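Local structure of CcbJ (Streptomyces caelestis, 4HGZ) at residues C[65-70]-C[128-133]; C[148-153]-C[240-245]; C[167-172]-C[263-268]; C[246-251]-C[267-272]. The protein is an S-adenosyl-L-methionine-dependent methyltransferase that probably transfers a methyl group to a nitrogen atom of its substrate. All blocks are in the same frame, centred on the assembly; numbering follows the deposited sequence.

Contact 1: C[65-70]-C[128-133]; sequences PVLELG and QRYSVV
L67 lies over one face of the Y130 ring, with its CB 3.7 Å from the ring centroid and only 13° off the ring normal. From there the leucine reaches along the same ring, and CD1 comes within 3.6 Å of Y130 OH, so the side chain covers the ring from its middle to the phenolic end. This reach follows from chi1 of L67 (-177°), which sets CG opposite the backbone N. The branch CD2 instead meets V133 CG1, and L69 CG touches that same methyl. On the reverse side of the strand V66 and V132 lie side by side, V66 CG1 standing 3.6 Å from V132 CB.

Two backbone hydrogen bonds hold these side chains in register: S131 N gives to P65 O at 3.1 Å, and L67 N gives to V132 O at 2.9 Å. L67 and V133 pair as parallel neighbours. Ahead of the corner at S131, the Q128 side chain folds back so that its NE2 donates to R129 O at 2.9 Å, and P65 CG packs near that amide. One shell out, H88 ND1 bonds to Y130 OH and the two rings meet almost at right angles, which fixes the far end of the tyrosine.

Strands 66-69 and 130-135 are adjacent parallel strands in the central sheet of a class I methyltransferase fold. V66 and V132 pack under helix 50-61; L67, L69 and V133 face helix 146-159, and L69 also touches F120, a residue that binds S-adenosyl-L-homocysteine.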
# COMPACT_ATOMS: atom_id res chain seq x y z
N PRO C 65 -28.80 -14.67 36.80
CA PRO C 65 -28.01 -13.42 36.76
C PRO C 65 -26.71 -13.51 35.98
O PRO C 65 -26.03 -14.54 35.98
CB PRO C 65 -27.71 -13.15 38.24
CG PRO C 65 -27.73 -14.51 38.90
CD PRO C 65 -28.48 -15.47 38.00
N VAL C 66 -26.34 -12.42 35.32
CA VAL C 66 -25.12 -12.38 34.54
C VAL C 66 -24.16 -11.34 35.07
O VAL C 66 -24.57 -10.37 35.71
CB VAL C 66 -25.40 -12.10 33.05
CG1 VAL C 66 -26.40 -13.10 32.49
CG2 VAL C 66 -25.93 -10.68 32.87
N LEU C 67 -22.88 -11.53 34.78
CA LEU C 67 -21.85 -10.62 35.24
C LEU C 67 -21.18 -9.97 34.04
O LEU C 67 -20.66 -10.67 33.17
CB LEU C 67 -20.80 -11.39 36.04
CG LEU C 67 -19.67 -10.59 36.67
CD1 LEU C 67 -20.15 -9.95 37.96
CD2 LEU C 67 -18.46 -11.48 36.93
N GLU C 68 -21.22 -8.64 33.96
CA GLU C 68 -20.48 -7.93 32.93
C GLU C 68 -19.15 -7.39 33.46
O GLU C 68 -19.13 -6.57 34.37
CB GLU C 68 -21.29 -6.79 32.29
CG GLU C 68 -20.47 -6.13 31.16
CD GLU C 68 -21.17 -4.99 30.43
OE1 GLU C 68 -22.28 -4.59 30.84
OE2 GLU C 68 -20.59 -4.49 29.43
N LEU C 69 -18.05 -7.87 32.90
CA LEU C 69 -16.75 -7.31 33.19
C LEU C 69 -16.59 -6.04 32.36
O LEU C 69 -16.75 -6.08 31.15
CB LEU C 69 -15.66 -8.30 32.82
CG LEU C 69 -15.76 -9.67 33.48
CD1 LEU C 69 -14.52 -10.48 33.17
CD2 LEU C 69 -15.91 -9.50 34.97
N GLY C 70 -16.30 -4.92 33.00
CA GLY C 70 -16.09 -3.66 32.30
C GLY C 70 -17.40 -3.05 31.86
O GLY C 70 -17.60 -2.77 30.68
N GLN C 128 -21.75 -16.50 44.95
CA GLN C 128 -22.54 -16.18 43.77
C GLN C 128 -21.98 -16.86 42.54
O GLN C 128 -20.78 -16.80 42.27
CB GLN C 128 -22.57 -14.68 43.52
CG GLN C 128 -23.53 -14.29 42.41
CD GLN C 128 -24.98 -14.59 42.78
OE1 GLN C 128 -25.54 -13.98 43.70
NE2 GLN C 128 -25.60 -15.54 42.07
N ARG C 129 -22.86 -17.51 41.78
CA ARG C 129 -22.49 -18.03 40.47
C ARG C 129 -23.37 -17.37 39.43
O ARG C 129 -24.43 -16.83 39.75
CB ARG C 129 -22.64 -19.54 40.43
CG ARG C 129 -21.69 -20.24 41.37
CD ARG C 129 -20.25 -20.06 40.93
NE ARG C 129 -19.35 -20.76 41.84
CZ ARG C 129 -18.81 -20.20 42.91
NH1 ARG C 129 -19.06 -18.93 43.20
NH2 ARG C 129 -18.00 -20.91 43.69
N TYR C 130 -22.90 -17.38 38.19
CA TYR C 130 -23.59 -16.68 37.12
C TYR C 130 -23.86 -17.61 35.95
O TYR C 130 -23.21 -18.65 35.80
CB TYR C 130 -22.76 -15.49 36.66
CG TYR C 130 -22.59 -14.43 37.71
CD1 TYR C 130 -23.43 -13.32 37.73
CD2 TYR C 130 -21.59 -14.52 38.67
CE1 TYR C 130 -23.28 -12.33 38.69
CE2 TYR C 130 -21.44 -13.54 39.64
CZ TYR C 130 -22.29 -12.45 39.64
OH TYR C 130 -22.16 -11.46 40.60
N SER C 131 -24.81 -17.21 35.11
CA SER C 131 -25.22 -18.01 33.96
C SER C 131 -24.37 -17.61 32.78
O SER C 131 -24.10 -18.41 31.89
CB SER C 131 -26.69 -17.75 33.64
OG SER C 131 -26.89 -16.40 33.26
N VAL C 132 -23.93 -16.36 32.80
CA VAL C 132 -23.10 -15.82 31.74
C VAL C 132 -22.15 -14.79 32.31
O VAL C 132 -22.55 -13.90 33.06
CB VAL C 132 -23.96 -15.12 30.68
CG1 VAL C 132 -23.10 -14.65 29.52
CG2 VAL C 132 -25.05 -16.05 30.21
N VAL C 133 -20.87 -14.91 31.97
CA VAL C 133 -19.92 -13.85 32.29
C VAL C 133 -19.47 -13.30 30.96
O VAL C 133 -19.10 -14.07 30.07
CB VAL C 133 -18.70 -14.38 33.05
CG1 VAL C 133 -17.74 -13.27 33.32
CG2 VAL C 133 -19.13 -15.06 34.36

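Contact 2: C[148-153]-C[240-245]; sequences EQIDCM and ANVAGL
M153 spreads along the last turn of helix 233-242, each part of its side chain meeting a different residue. CB sits 3.7 Å from A243 CB and 4.0 Å from L245 CD1, between the end of the helix and the first residue of the following strand. Further out, the chain runs extended to SD and then bends, chi3 being 87°, which lays the methyl CE against A240 CB at 3.7 Å. One turn before M153 on helix 146-159, I150 crosses V242, with its CG2 meeting V242 CG1 at 4.0 Å. A243 CB lies between M153 and I150 and approaches the backbone of the latter, 3.8 Å from I150 O. No hydrogen bond joins the two segments; the side chains meet through apolar groups.

What puts A243 and L245 beside M153 is the way the second helix ends. G244 takes positive phi, its N bonds back to N241 O, and L245 N bonds to A240 O at 2.7 Å. R157 NH1, farther along helix 146-159, donates to A243 O at this helix end. In a neighbouring subunit, L238 packs on I150, while V242 meets its own counterpart.

Beneath the pair, F166 touches both M153 and L245, and Y270 touches A240 and L245. A Schellman motif thus turns the chain from a helix into an edge strand, and the two helices share one face of the sheet, the layered alpha-beta arrangement of class I methyltransferases.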
# COMPACT_ATOMS: atom_id res chain seq x y z
N GLU C 148 -2.25 -12.41 32.49
CA GLU C 148 -3.36 -11.74 33.14
C GLU C 148 -4.67 -12.14 32.48
O GLU C 148 -5.68 -12.33 33.16
CB GLU C 148 -3.20 -10.21 33.12
CG GLU C 148 -2.07 -9.66 33.98
CD GLU C 148 -0.74 -9.53 33.21
OE1 GLU C 148 -0.32 -10.50 32.52
OE2 GLU C 148 -0.12 -8.45 33.28
N GLN C 149 -4.64 -12.29 31.16
CA GLN C 149 -5.86 -12.62 30.42
C GLN C 149 -6.32 -14.05 30.70
O GLN C 149 -7.49 -14.30 30.97
CB GLN C 149 -5.69 -12.36 28.92
CG GLN C 149 -5.59 -10.87 28.61
CD GLN C 149 -5.16 -10.56 27.19
OE1 GLN C 149 -4.75 -11.45 26.42
NE2 GLN C 149 -5.24 -9.29 26.83
N ILE C 150 -5.38 -14.98 30.65
CA ILE C 150 -5.66 -16.33 31.10
C ILE C 150 -6.27 -16.33 32.52
O ILE C 150 -7.34 -16.89 32.74
CB ILE C 150 -4.41 -17.19 31.07
CG1 ILE C 150 -3.91 -17.31 29.63
CG2 ILE C 150 -4.67 -18.55 31.69
CD1 ILE C 150 -2.69 -18.18 29.48
N ASP C 151 -5.60 -15.68 33.47
CA ASP C 151 -6.13 -15.61 34.83
C ASP C 151 -7.56 -15.12 34.83
O ASP C 151 -8.42 -15.68 35.50
CB ASP C 151 -5.29 -14.69 35.71
CG ASP C 151 -3.92 -15.27 36.03
OD1 ASP C 151 -3.69 -16.44 35.67
OD2 ASP C 151 -3.09 -14.55 36.63
N CYS C 152 -7.82 -14.06 34.06
CA CYS C 152 -9.15 -13.50 34.01
C CYS C 152 -10.15 -14.54 33.50
O CYS C 152 -11.20 -14.77 34.11
CB CYS C 152 -9.18 -12.26 33.13
SG CYS C 152 -10.82 -11.55 32.96
N MET C 153 -9.81 -15.19 32.40
CA MET C 153 -10.69 -16.22 31.85
C MET C 153 -10.99 -17.26 32.92
O MET C 153 -12.12 -17.73 33.05
CB MET C 153 -10.08 -16.87 30.60
CG MET C 153 -9.68 -15.86 29.52
SD MET C 153 -9.00 -16.60 28.03
CE MET C 153 -10.52 -16.89 27.14
N ALA C 240 -7.94 -20.03 26.53
CA ALA C 240 -9.18 -20.55 27.10
C ALA C 240 -8.99 -21.99 27.59
O ALA C 240 -9.42 -22.32 28.70
CB ALA C 240 -10.30 -20.47 26.09
N ASN C 241 -8.37 -22.84 26.78
CA ASN C 241 -8.14 -24.21 27.23
C ASN C 241 -7.35 -24.21 28.54
O ASN C 241 -7.76 -24.81 29.52
CB ASN C 241 -7.43 -25.06 26.17
CG ASN C 241 -8.23 -25.16 24.88
OD1 ASN C 241 -9.40 -24.78 24.83
ND2 ASN C 241 -7.60 -25.69 23.82
N VAL C 242 -6.22 -23.51 28.55
CA VAL C 242 -5.42 -23.44 29.75
C VAL C 242 -6.29 -23.00 30.94
O VAL C 242 -6.20 -23.57 32.02
CB VAL C 242 -4.21 -22.50 29.57
CG1 VAL C 242 -3.52 -22.25 30.90
CG2 VAL C 242 -3.23 -23.11 28.60
N ALA C 243 -7.15 -22.00 30.73
CA ALA C 243 -8.09 -21.53 31.75
C ALA C 243 -9.22 -22.50 32.08
O ALA C 243 -10.10 -22.18 32.87
CB ALA C 243 -8.67 -20.18 31.34
N GLY C 244 -9.21 -23.69 31.47
CA GLY C 244 -10.28 -24.67 31.66
C GLY C 244 -11.56 -24.42 30.86
O GLY C 244 -12.63 -24.91 31.23
N LEU C 245 -11.46 -23.67 29.77
CA LEU C 245 -12.62 -23.34 28.94
C LEU C 245 -12.47 -23.95 27.56
O LEU C 245 -11.35 -24.17 27.10
CB LEU C 245 -12.76 -21.83 28.80
CG LEU C 245 -13.21 -21.01 30.00
CD1 LEU C 245 -13.01 -19.52 29.72
CD2 LEU C 245 -14.65 -21.32 30.34

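Contact 3: C[167-172]-C[263-268]; sequences VVQCLN and SRYHVS
N172 grips the turn ahead of strand 265-272 with two donors. Its ND2 gives a nearly straight bond to S263 O, 2.6 Å long, in which the acceptor lies in the amide plane and the donor in the carbonyl plane. With chi1 at 173°, CG stands opposite the backbone N, which carries the amide across to that carbonyl. The backbone N of the same residue donates to R264 O at 2.8 Å.

Back from N172 along strand 164-171, the antiparallel strands settle their polar backbone atoms in reciprocal pairs. C170 and H266 exchange bonds, H266 N reaching C170 O at 3.0 Å; V168 and S268 do likewise, with S268 N 2.9 Å from V168 O. The intervening Q169 and V267 form a non-hydrogen-bonded pair, their backbone polar groups turned outward: Q169 bonds to A135 and N138, V267 to H251. The amide of Q169 is served elsewhere too, OE1 accepting from F137 N while NE2 reaches D49 weakly. L171 N, close to the Y265 ring, is taken by N138 OD1.

The side chains fit around this frame. Y265 CE1 packs 3.9 Å from L171 CB. H266 brings NE2 to 3.9 Å from C170 CB, while its ND1 makes a weak bond to S268 OG, satisfying the buried hydroxyl in part.

Strand 164-171 lies between strands 130-135 and 265-272. Helix 50-61 covers V167 and V267 through F56; on the other face helix 233-242 meets H266 through L236. Beyond the strand end its P233, and L204 of a neighbouring subunit, touch N172.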
# COMPACT_ATOMS: atom_id res chain seq x y z
N VAL C 167 -18.45 -15.14 27.49
CA VAL C 167 -18.58 -14.50 26.19
C VAL C 167 -17.69 -13.28 26.12
O VAL C 167 -17.78 -12.41 26.97
CB VAL C 167 -20.03 -14.04 25.96
CG1 VAL C 167 -20.16 -13.36 24.60
CG2 VAL C 167 -20.99 -15.21 26.07
N VAL C 168 -16.85 -13.21 25.10
CA VAL C 168 -15.99 -12.05 24.89
C VAL C 168 -16.18 -11.53 23.47
O VAL C 168 -16.52 -12.28 22.57
CB VAL C 168 -14.47 -12.39 25.03
CG1 VAL C 168 -14.19 -13.08 26.34
CG2 VAL C 168 -14.02 -13.26 23.91
N GLN C 169 -15.96 -10.24 23.30
CA GLN C 169 -15.96 -9.64 22.00
C GLN C 169 -14.66 -8.89 21.88
O GLN C 169 -14.40 -7.96 22.65
CB GLN C 169 -17.12 -8.66 21.90
CG GLN C 169 -17.06 -7.74 20.69
CD GLN C 169 -18.17 -6.73 20.72
OE1 GLN C 169 -18.31 -5.96 21.69
NE2 GLN C 169 -18.98 -6.72 19.67
N CYS C 170 -13.85 -9.28 20.91
CA CYS C 170 -12.50 -8.75 20.77
C CYS C 170 -12.17 -8.41 19.33
O CYS C 170 -12.65 -9.05 18.41
CB CYS C 170 -11.48 -9.79 21.22
SG CYS C 170 -11.77 -10.50 22.81
N LEU C 171 -11.30 -7.41 19.13
CA LEU C 171 -10.80 -7.11 17.81
C LEU C 171 -10.11 -8.34 17.22
O LEU C 171 -9.47 -9.10 17.93
CB LEU C 171 -9.84 -5.92 17.85
CG LEU C 171 -8.50 -6.14 18.55
CD1 LEU C 171 -7.47 -6.60 17.53
CD2 LEU C 171 -8.04 -4.85 19.20
N ASN C 172 -10.28 -8.52 15.92
CA ASN C 172 -9.74 -9.67 15.21
C ASN C 172 -8.59 -9.17 14.33
O ASN C 172 -8.82 -8.54 13.30
CB ASN C 172 -10.85 -10.28 14.36
CG ASN C 172 -10.36 -11.39 13.43
OD1 ASN C 172 -9.71 -12.34 13.85
ND2 ASN C 172 -10.72 -11.27 12.14
N SER C 263 -13.38 -10.22 9.14
CA SER C 263 -14.20 -9.70 10.22
C SER C 263 -13.34 -8.83 11.12
O SER C 263 -12.29 -9.25 11.59
CB SER C 263 -14.81 -10.84 11.03
OG SER C 263 -15.70 -11.63 10.25
N ARG C 264 -13.80 -7.60 11.36
CA ARG C 264 -13.04 -6.70 12.21
C ARG C 264 -13.05 -7.18 13.67
O ARG C 264 -12.07 -6.99 14.41
CB ARG C 264 -13.55 -5.26 12.07
CG ARG C 264 -13.06 -4.56 10.78
CD ARG C 264 -13.74 -3.21 10.56
NE ARG C 264 -13.98 -2.48 11.81
CZ ARG C 264 -13.07 -1.73 12.44
NH1 ARG C 264 -11.84 -1.63 11.94
NH2 ARG C 264 -13.39 -1.10 13.57
N TYR C 265 -14.13 -7.83 14.08
CA TYR C 265 -14.24 -8.34 15.44
C TYR C 265 -14.66 -9.78 15.46
O TYR C 265 -15.05 -10.34 14.43
CB TYR C 265 -15.25 -7.51 16.25
CG TYR C 265 -14.70 -6.18 16.65
CD1 TYR C 265 -14.07 -6.00 17.88
CD2 TYR C 265 -14.76 -5.09 15.78
CE1 TYR C 265 -13.54 -4.78 18.25
CE2 TYR C 265 -14.22 -3.86 16.14
CZ TYR C 265 -13.62 -3.71 17.37
OH TYR C 265 -13.09 -2.50 17.74
N HIS C 266 -14.60 -10.40 16.63
CA HIS C 266 -15.33 -11.63 16.82
C HIS C 266 -16.02 -11.63 18.17
O HIS C 266 -15.66 -10.89 19.08
CB HIS C 266 -14.45 -12.85 16.66
CG HIS C 266 -13.37 -12.96 17.69
ND1 HIS C 266 -13.55 -13.65 18.87
CD2 HIS C 266 -12.09 -12.52 17.70
CE1 HIS C 266 -12.43 -13.60 19.58
NE2 HIS C 266 -11.53 -12.92 18.89
N VAL C 267 -17.06 -12.45 18.26
CA VAL C 267 -17.74 -12.72 19.50
C VAL C 267 -17.56 -14.21 19.73
O VAL C 267 -17.90 -15.02 18.87
CB VAL C 267 -19.22 -12.38 19.39
CG1 VAL C 267 -19.98 -12.91 20.58
CG2 VAL C 267 -19.40 -10.89 19.25
N SER C 268 -16.99 -14.56 20.86
CA SER C 268 -16.68 -15.95 21.15
C SER C 268 -17.42 -16.39 22.40
O SER C 268 -17.53 -15.64 23.37
CB SER C 268 -15.17 -16.13 21.32
OG SER C 268 -14.47 -15.63 20.20

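Contact 4: C[246-251]-C[267-272]; sequences ELVERH and VSVYRA
Strands 246-251 and 267-272 run antiparallel, their axes at 140° to one another and 4.5 Å apart at closest. E246 with R271 and H251 with V267 form hydrogen-bonded pairs. Between them V248 N gives a nearly straight bond to V269 O at 2.8 Å, and E249 N reaches the same oxygen only weakly. V248 and E249 therefore both stand opposite V269, a classic beta bulge that shifts the register by one.

This pair closes the seven-stranded sheet, strand 245-251 being one of its two outermost strands within the chain, in the 3-2-1-4-5-7-6 order of class I methyltransferases.

On the face carrying L247 and Y270, L247 CD1 lies over the ring, 4.1 Å from its centroid. Y270 OH bonds to D237, which also forms a salt bridge with R250 NH2. R250 NH1 meets S268 OG at 2.8 Å in a weak, bent bond, the hydroxyl lying near the guanidinium plane.

On the opposite face E246 OE2 forms a salt bridge with R271 NH2, 3.1 Å away, the carboxylate and guanidinium planes tilted 30°. H251 NE2 donates to E249 OE1 at 3.0 Å, met from above the carboxylate plane, and E249 CG packs 3.5 Å from V269 CG2.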
# COMPACT_ATOMS: atom_id res chain seq x y z
N GLU C 246 -13.59 -24.21 26.89
CA GLU C 246 -13.57 -24.69 25.49
C GLU C 246 -14.55 -23.91 24.61
O GLU C 246 -15.67 -23.61 25.02
CB GLU C 246 -13.84 -26.21 25.40
CG GLU C 246 -15.31 -26.60 25.58
CD GLU C 246 -15.52 -28.10 25.76
OE1 GLU C 246 -14.55 -28.87 25.58
OE2 GLU C 246 -16.65 -28.51 26.09
N LEU C 247 -14.10 -23.58 23.40
CA LEU C 247 -14.89 -22.78 22.47
C LEU C 247 -16.12 -23.54 22.00
O LEU C 247 -16.02 -24.69 21.59
CB LEU C 247 -14.04 -22.42 21.26
CG LEU C 247 -14.65 -21.51 20.20
CD1 LEU C 247 -14.85 -20.11 20.75
CD2 LEU C 247 -13.74 -21.49 18.97
N VAL C 248 -17.29 -22.89 22.06
CA VAL C 248 -18.50 -23.51 21.52
C VAL C 248 -19.02 -22.80 20.28
O VAL C 248 -19.69 -23.42 19.46
CB VAL C 248 -19.62 -23.65 22.57
CG1 VAL C 248 -19.23 -24.67 23.60
CG2 VAL C 248 -19.90 -22.31 23.23
N GLU C 249 -18.72 -21.52 20.13
CA GLU C 249 -19.11 -20.83 18.91
C GLU C 249 -18.41 -19.49 18.73
O GLU C 249 -18.05 -18.84 19.71
CB GLU C 249 -20.63 -20.66 18.83
CG GLU C 249 -21.23 -19.93 20.01
CD GLU C 249 -22.75 -20.02 20.04
OE1 GLU C 249 -23.42 -18.96 19.94
OE2 GLU C 249 -23.28 -21.14 20.18
N ARG C 250 -18.22 -19.10 17.48
CA ARG C 250 -17.62 -17.82 17.16
C ARG C 250 -18.38 -17.14 16.04
O ARG C 250 -18.65 -17.76 15.01
CB ARG C 250 -16.16 -17.98 16.75
CG ARG C 250 -15.33 -16.80 17.20
CD ARG C 250 -14.00 -16.71 16.52
NE ARG C 250 -13.17 -17.88 16.78
CZ ARG C 250 -12.52 -18.10 17.91
NH1 ARG C 250 -12.62 -17.25 18.91
NH2 ARG C 250 -11.78 -19.19 18.04
N HIS C 251 -18.73 -15.88 16.24
CA HIS C 251 -19.37 -15.08 15.20
C HIS C 251 -18.56 -13.81 14.95
O HIS C 251 -17.58 -13.55 15.64
CB HIS C 251 -20.79 -14.69 15.62
CG HIS C 251 -21.54 -15.79 16.30
ND1 HIS C 251 -22.37 -16.65 15.62
CD2 HIS C 251 -21.60 -16.16 17.60
CE1 HIS C 251 -22.91 -17.51 16.47
NE2 HIS C 251 -22.45 -17.24 17.68
N VAL C 267 -17.06 -12.45 18.26
CA VAL C 267 -17.74 -12.72 19.50
C VAL C 267 -17.56 -14.21 19.73
O VAL C 267 -17.90 -15.02 18.87
CB VAL C 267 -19.22 -12.38 19.39
CG1 VAL C 267 -19.98 -12.91 20.58
CG2 VAL C 267 -19.40 -10.89 19.25
N SER C 268 -16.99 -14.56 20.86
CA SER C 268 -16.68 -15.95 21.15
C SER C 268 -17.42 -16.39 22.40
O SER C 268 -17.53 -15.64 23.37
CB SER C 268 -15.17 -16.13 21.32
OG SER C 268 -14.47 -15.63 20.20
N VAL C 269 -17.91 -17.62 22.36
CA VAL C 269 -18.64 -18.19 23.47
C VAL C 269 -17.94 -19.46 23.94
O VAL C 269 -17.72 -20.40 23.15
CB VAL C 269 -20.07 -18.56 23.05
CG1 VAL C 269 -20.87 -19.02 24.25
CG2 VAL C 269 -20.72 -17.40 22.37
N TYR C 270 -17.61 -19.50 25.23
CA TYR C 270 -16.87 -20.61 25.83
C TYR C 270 -17.68 -21.29 26.93
O TYR C 270 -18.50 -20.64 27.61
CB TYR C 270 -15.56 -20.10 26.43
CG TYR C 270 -14.61 -19.48 25.44
CD1 TYR C 270 -13.69 -20.26 24.75
CD2 TYR C 270 -14.62 -18.12 25.20
CE1 TYR C 270 -12.81 -19.70 23.85
CE2 TYR C 270 -13.75 -17.55 24.31
CZ TYR C 270 -12.85 -18.34 23.63
OH TYR C 270 -11.98 -17.77 22.73
N ARG C 271 -17.43 -22.59 27.12
CA ARG C 271 -18.02 -23.36 28.20
C ARG C 271 -16.90 -23.89 29.08
O ARG C 271 -15.74 -23.89 28.68
CB ARG C 271 -18.77 -24.58 27.66
CG ARG C 271 -20.16 -24.32 27.16
CD ARG C 271 -20.84 -25.65 26.80
NE ARG C 271 -19.99 -26.46 25.93
CZ ARG C 271 -20.25 -27.71 25.58
NH1 ARG C 271 -21.33 -28.33 26.05
NH2 ARG C 271 -19.42 -28.36 24.78
N ALA C 272 -17.27 -24.37 30.26
CA ALA C 272 -16.34 -25.07 31.12
C ALA C 272 -16.02 -26.39 30.44
O ALA C 272 -16.89 -26.98 29.82
CB ALA C 272 -16.97 -25.31 32.47

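From the N terminus, contact 1 closes first, bringing strand 130-135 back beside strand 66-69 across the cofactor-binding half of the fold. Helix 146-159 then opens contact 2 and strand 164-171 opens contact 3; both remain open while the chain makes the separate four-stranded antiparallel sheet. The chain returns through helix 233-242, which closes contact 2. Contact 4 then begins, and the long connection back to antiparallel strand 265-272 closes both contact 3 and contact 4, which share V267 and S268. Contacts 2 and 3 cross, whereas contact 1 precedes all. Together they tie the central sheet from its middle strands to one edge, and contact 2 adds helices upon it.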